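Local coordinates for hypothetical protein (Pseudomonas aeruginosa, PDB 2H1T) that is of unknown function but may bind glycolipids or take part in their metabolism, at residues Leu52-Val64 / Lys75-Gln87. Numbering follows the deposited sequence. Where two conformers were deposited one is given.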
# COMPACT_ATOMS: atom_id res chain seq x y z
N LEU A 52 16.01 6.92 9.57
CA LEU A 52 17.36 7.43 9.38
C LEU A 52 17.79 8.24 10.59
O LEU A 52 16.98 8.92 11.23
CB LEU A 52 17.45 8.30 8.12
CG LEU A 52 16.91 7.67 6.83
CD1 LEU A 52 17.01 8.69 5.66
CD2 LEU A 52 17.63 6.35 6.54
N ARG A 53 19.08 8.15 10.90
CA ARG A 53 19.65 8.92 11.98
C ARG A 53 20.96 9.50 11.47
O ARG A 53 21.74 8.81 10.81
CB ARG A 53 19.86 8.05 13.22
CG ARG A 53 20.55 8.76 14.40
CD ARG A 53 20.68 7.87 15.66
NE ARG A 53 21.53 6.70 15.41
CZ ARG A 53 22.86 6.71 15.38
NH1 ARG A 53 23.53 7.84 15.59
NH2 ARG A 53 23.53 5.60 15.14
N TRP A 54 21.20 10.77 11.78
CA TRP A 54 22.40 11.48 11.28
C TRP A 54 23.05 12.25 12.40
O TRP A 54 22.49 12.33 13.49
CB TRP A 54 22.02 12.43 10.15
CG TRP A 54 20.90 13.33 10.46
CD1 TRP A 54 20.98 14.60 10.95
CD2 TRP A 54 19.49 13.06 10.29
NE1 TRP A 54 19.73 15.13 11.10
CE2 TRP A 54 18.80 14.22 10.67
CE3 TRP A 54 18.76 11.97 9.76
CZ2 TRP A 54 17.40 14.32 10.61
CZ3 TRP A 54 17.37 12.08 9.68
CH2 TRP A 54 16.70 13.23 10.14
N ASP A 55 24.26 12.78 12.15
CA ASP A 55 24.96 13.56 13.16
C ASP A 55 24.65 15.06 13.10
O ASP A 55 23.79 15.50 12.33
CB ASP A 55 26.47 13.31 13.09
CG ASP A 55 27.11 13.86 11.84
OD1 ASP A 55 26.50 14.71 11.12
OD2 ASP A 55 28.26 13.47 11.58
N ALA A 56 25.37 15.84 13.92
CA ALA A 56 25.14 17.29 13.99
C ALA A 56 25.37 17.96 12.65
O ALA A 56 24.88 19.05 12.44
CB ALA A 56 26.07 17.93 15.03
N ASP A 57 26.12 17.32 11.76
CA ASP A 57 26.47 17.92 10.50
C ASP A 57 25.69 17.36 9.33
O ASP A 57 25.98 17.66 8.18
CB ASP A 57 27.97 17.80 10.27
CG ASP A 57 28.75 18.53 11.34
OD1 ASP A 57 28.44 19.71 11.60
OD2 ASP A 57 29.66 17.93 11.94
N TRP A 58 24.63 16.61 9.67
CA TRP A 58 23.75 15.95 8.71
C TRP A 58 24.44 14.84 7.91
O TRP A 58 23.99 14.52 6.81
CB TRP A 58 23.07 16.99 7.80
CG TRP A 58 21.95 17.68 8.48
CD1 TRP A 58 22.04 18.72 9.35
CD2 TRP A 58 20.55 17.39 8.34
NE1 TRP A 58 20.78 19.11 9.76
CE2 TRP A 58 19.85 18.30 9.17
CE3 TRP A 58 19.82 16.45 7.62
CZ2 TRP A 58 18.45 18.28 9.29
CZ3 TRP A 58 18.44 16.43 7.74
CH2 TRP A 58 17.77 17.35 8.56
N HIS A 59 25.52 14.27 8.45
CA HIS A 59 26.06 13.00 7.94
C HIS A 59 25.24 11.82 8.45
O HIS A 59 25.07 11.66 9.65
CB HIS A 59 27.49 12.78 8.36
CG HIS A 59 28.45 13.80 7.87
ND1 HIS A 59 29.71 13.47 7.40
CD2 HIS A 59 28.36 15.15 7.78
CE1 HIS A 59 30.34 14.58 7.02
NE2 HIS A 59 29.55 15.61 7.26
N LEU A 60 24.81 10.94 7.56
CA LEU A 60 24.10 9.75 7.94
C LEU A 60 24.97 8.83 8.81
O LEU A 60 26.12 8.56 8.47
CB LEU A 60 23.65 8.96 6.71
CG LEU A 60 22.64 7.88 7.07
CD1 LEU A 60 21.24 8.43 7.29
CD2 LEU A 60 22.61 6.88 6.01
N ARG A 61 24.41 8.38 9.94
CA ARG A 61 25.08 7.41 10.84
C ARG A 61 24.38 6.06 10.86
O ARG A 61 25.05 5.01 11.00
CB ARG A 61 25.25 7.99 12.27
CG ARG A 61 26.05 9.33 12.32
CD ARG A 61 27.49 9.20 11.64
NE ARG A 61 28.16 8.01 12.18
CZ ARG A 61 28.85 7.95 13.33
NH1 ARG A 61 29.02 9.01 14.08
NH2 ARG A 61 29.36 6.79 13.73
N GLU A 62 23.04 6.04 10.77
CA GLU A 62 22.31 4.77 10.74
C GLU A 62 21.08 4.82 9.84
O GLU A 62 20.38 5.85 9.73
CB GLU A 62 21.92 4.37 12.17
CG GLU A 62 21.45 2.94 12.37
CD GLU A 62 21.35 2.57 13.86
OE1 GLU A 62 21.35 3.50 14.73
OE2 GLU A 62 21.31 1.34 14.15
N ALA A 63 20.81 3.70 9.18
CA ALA A 63 19.58 3.56 8.42
C ALA A 63 18.99 2.15 8.65
O ALA A 63 19.71 1.18 8.60
CB ALA A 63 19.87 3.79 6.94
N VAL A 64 17.69 2.09 8.91
CA VAL A 64 16.94 0.84 9.08
C VAL A 64 15.72 0.85 8.16
O VAL A 64 14.97 1.83 8.14
CB VAL A 64 16.48 0.67 10.55
CG1 VAL A 64 15.82 -0.65 10.75
CG2 VAL A 64 17.65 0.82 11.49
N LYS A 75 14.37 -6.87 5.23
CA LYS A 75 14.95 -5.87 6.08
C LYS A 75 16.37 -5.48 5.58
O LYS A 75 17.05 -6.27 4.92
CB LYS A 75 14.99 -6.40 7.53
CG LYS A 75 13.62 -6.70 8.13
CD LYS A 75 13.73 -7.33 9.52
CE LYS A 75 12.37 -7.90 9.92
NZ LYS A 75 12.38 -8.78 11.14
N LEU A 76 16.78 -4.27 5.93
CA LEU A 76 18.15 -3.78 5.72
C LEU A 76 18.54 -2.85 6.86
O LEU A 76 17.80 -1.93 7.23
CB LEU A 76 18.25 -3.07 4.37
CG LEU A 76 19.59 -2.41 3.98
CD1 LEU A 76 20.71 -3.50 3.81
CD2 LEU A 76 19.43 -1.60 2.69
N HIS A 77 19.72 -3.11 7.43
CA HIS A 77 20.29 -2.29 8.50
C HIS A 77 21.71 -1.86 8.11
O HIS A 77 22.61 -2.69 7.98
CB HIS A 77 20.37 -3.09 9.80
CG HIS A 77 20.70 -2.27 11.00
ND1 HIS A 77 20.97 -2.82 12.23
CD2 HIS A 77 20.80 -0.92 11.18
CE1 HIS A 77 21.23 -1.86 13.11
NE2 HIS A 77 21.12 -0.70 12.50
N LEU A 78 21.91 -0.56 7.95
CA LEU A 78 23.21 0.00 7.57
C LEU A 78 23.71 0.95 8.64
O LEU A 78 22.93 1.69 9.27
CB LEU A 78 23.08 0.77 6.22
CG LEU A 78 22.71 -0.05 4.99
CD1 LEU A 78 22.42 0.85 3.85
CD2 LEU A 78 23.85 -1.06 4.64
N LEU A 79 25.02 0.85 8.90
CA LEU A 79 25.72 1.79 9.76
C LEU A 79 26.78 2.50 8.91
O LEU A 79 27.40 1.89 8.07
CB LEU A 79 26.34 1.09 10.99
CG LEU A 79 25.45 0.73 12.19
CD1 LEU A 79 26.18 -0.17 13.20
CD2 LEU A 79 24.88 1.94 12.95
N ALA A 80 26.94 3.79 9.14
CA ALA A 80 27.97 4.59 8.46
C ALA A 80 28.73 5.41 9.50
O ALA A 80 28.13 5.91 10.44
CB ALA A 80 27.35 5.53 7.43
N ASP A 81 30.03 5.58 9.32
CA ASP A 81 30.83 6.34 10.31
C ASP A 81 30.79 7.86 10.17
O ASP A 81 31.39 8.57 11.00
CB ASP A 81 32.27 5.81 10.41
CG ASP A 81 33.10 6.07 9.18
OD1 ASP A 81 32.59 6.55 8.16
OD2 ASP A 81 34.33 5.84 9.27
N GLY A 82 30.08 8.36 9.15
CA GLY A 82 30.05 9.79 8.80
C GLY A 82 31.26 10.26 7.98
O GLY A 82 31.36 11.46 7.63
N ARG A 83 32.18 9.33 7.70
CA ARG A 83 33.39 9.64 6.95
C ARG A 83 33.56 8.74 5.74
O ARG A 83 34.68 8.66 5.20
CB ARG A 83 34.61 9.54 7.86
CG ARG A 83 34.52 10.46 9.04
CD ARG A 83 35.62 10.19 10.04
NE ARG A 83 35.14 9.21 11.00
CZ ARG A 83 35.75 8.06 11.32
NH1 ARG A 83 36.90 7.70 10.78
NH2 ARG A 83 35.19 7.27 12.22
N GLY A 84 32.47 8.09 5.32
CA GLY A 84 32.41 7.33 4.08
C GLY A 84 32.61 5.81 4.21
O GLY A 84 32.80 5.13 3.19
N HIS A 85 32.55 5.28 5.44
CA HIS A 85 32.78 3.85 5.68
C HIS A 85 31.53 3.21 6.25
O HIS A 85 30.97 3.68 7.24
CB HIS A 85 33.99 3.62 6.61
CG HIS A 85 35.17 4.43 6.21
ND1 HIS A 85 35.51 5.60 6.86
CD2 HIS A 85 36.06 4.28 5.21
CE1 HIS A 85 36.57 6.13 6.27
NE2 HIS A 85 36.92 5.34 5.27
N TRP A 86 31.10 2.14 5.60
CA TRP A 86 29.81 1.53 5.90
C TRP A 86 29.93 0.16 6.42
O TRP A 86 30.88 -0.58 6.12
CB TRP A 86 28.98 1.49 4.64
CG TRP A 86 28.62 2.88 4.16
CD1 TRP A 86 29.47 3.79 3.57
CD2 TRP A 86 27.36 3.54 4.30
NE1 TRP A 86 28.78 4.94 3.29
CE2 TRP A 86 27.49 4.82 3.75
CE3 TRP A 86 26.13 3.16 4.84
CZ2 TRP A 86 26.43 5.73 3.74
CZ3 TRP A 86 25.06 4.05 4.79
CH2 TRP A 86 25.23 5.32 4.24
N GLN A 87 28.92 -0.25 7.17
CA GLN A 87 28.84 -1.65 7.51
C GLN A 87 27.42 -2.06 7.73
O GLN A 87 26.53 -1.20 7.85
CB GLN A 87 29.69 -1.99 8.70
CG GLN A 87 29.38 -1.26 9.94
CD GLN A 87 30.45 -1.52 10.99
OE1 GLN A 87 30.20 -2.19 11.97
NE2 GLN A 87 31.65 -1.02 10.74
O HOH W 1 27.26 4.55 12.78
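The axes of strands 60-64 and 75-80 run antiparallel and come within 4.6 Å of each other, with Ala63 and Leu78 as a hydrogen-bonded pair joined by both backbone bonds, and Ala80 N reaching Arg61 O at 2.9 Å. Glu62 faces Leu79, and Val64 faces His77, in the non-hydrogen-bonded pairs alongside. On the face of Glu62 and His77, a diagonal bond links the two: His77 NE2 gives its hydrogen to the anti lone pair of Glu62 OE2 at 2.6 Å, with carboxylate and imidazole only 16° from coplanar. Glu62 gets there fully extended, CG swung anti to its own nitrogen (chi1 -166°). Its other oxygen, OE1, takes NE and NH2 of Arg53 side-on in a salt bridge, so the carboxylate is held at both oxygens and its rotation is fixed. In the conformer given, Leu79 CD2 lies beside the Glu62 stem, while Val64 CG2 comes obliquely up to His77 CD2.

Where the pairing ends, side chains take over from backbone. Arg61, bent at chi2 and chi3, folds back so that NE donates to Ala80 O at 2.7 Å, in the guanidinium plane, while Asp81 O sits over one face of that group. A water bonded to Ala80 O also makes a weak bond with Arg61 NH2. Further on, His59 ND1 meets a lone pair of Gly82 O edge-on at 2.6 Å, tying the two turn regions together. On the opposite face of the sheet, Leu60 CD2 touches Trp86 CH2 at 3.5 Å, and Ala80 CB sits over the centre of that indole, whose NE1 bonds to Cys100 O; Ile103 of strand 102-106 packs against Leu60, Ala63 and Trp86. This is a beta hairpin within a six-stranded antiparallel meander, with a classic beta bulge at Arg61 and Glu62 opposite Arg53.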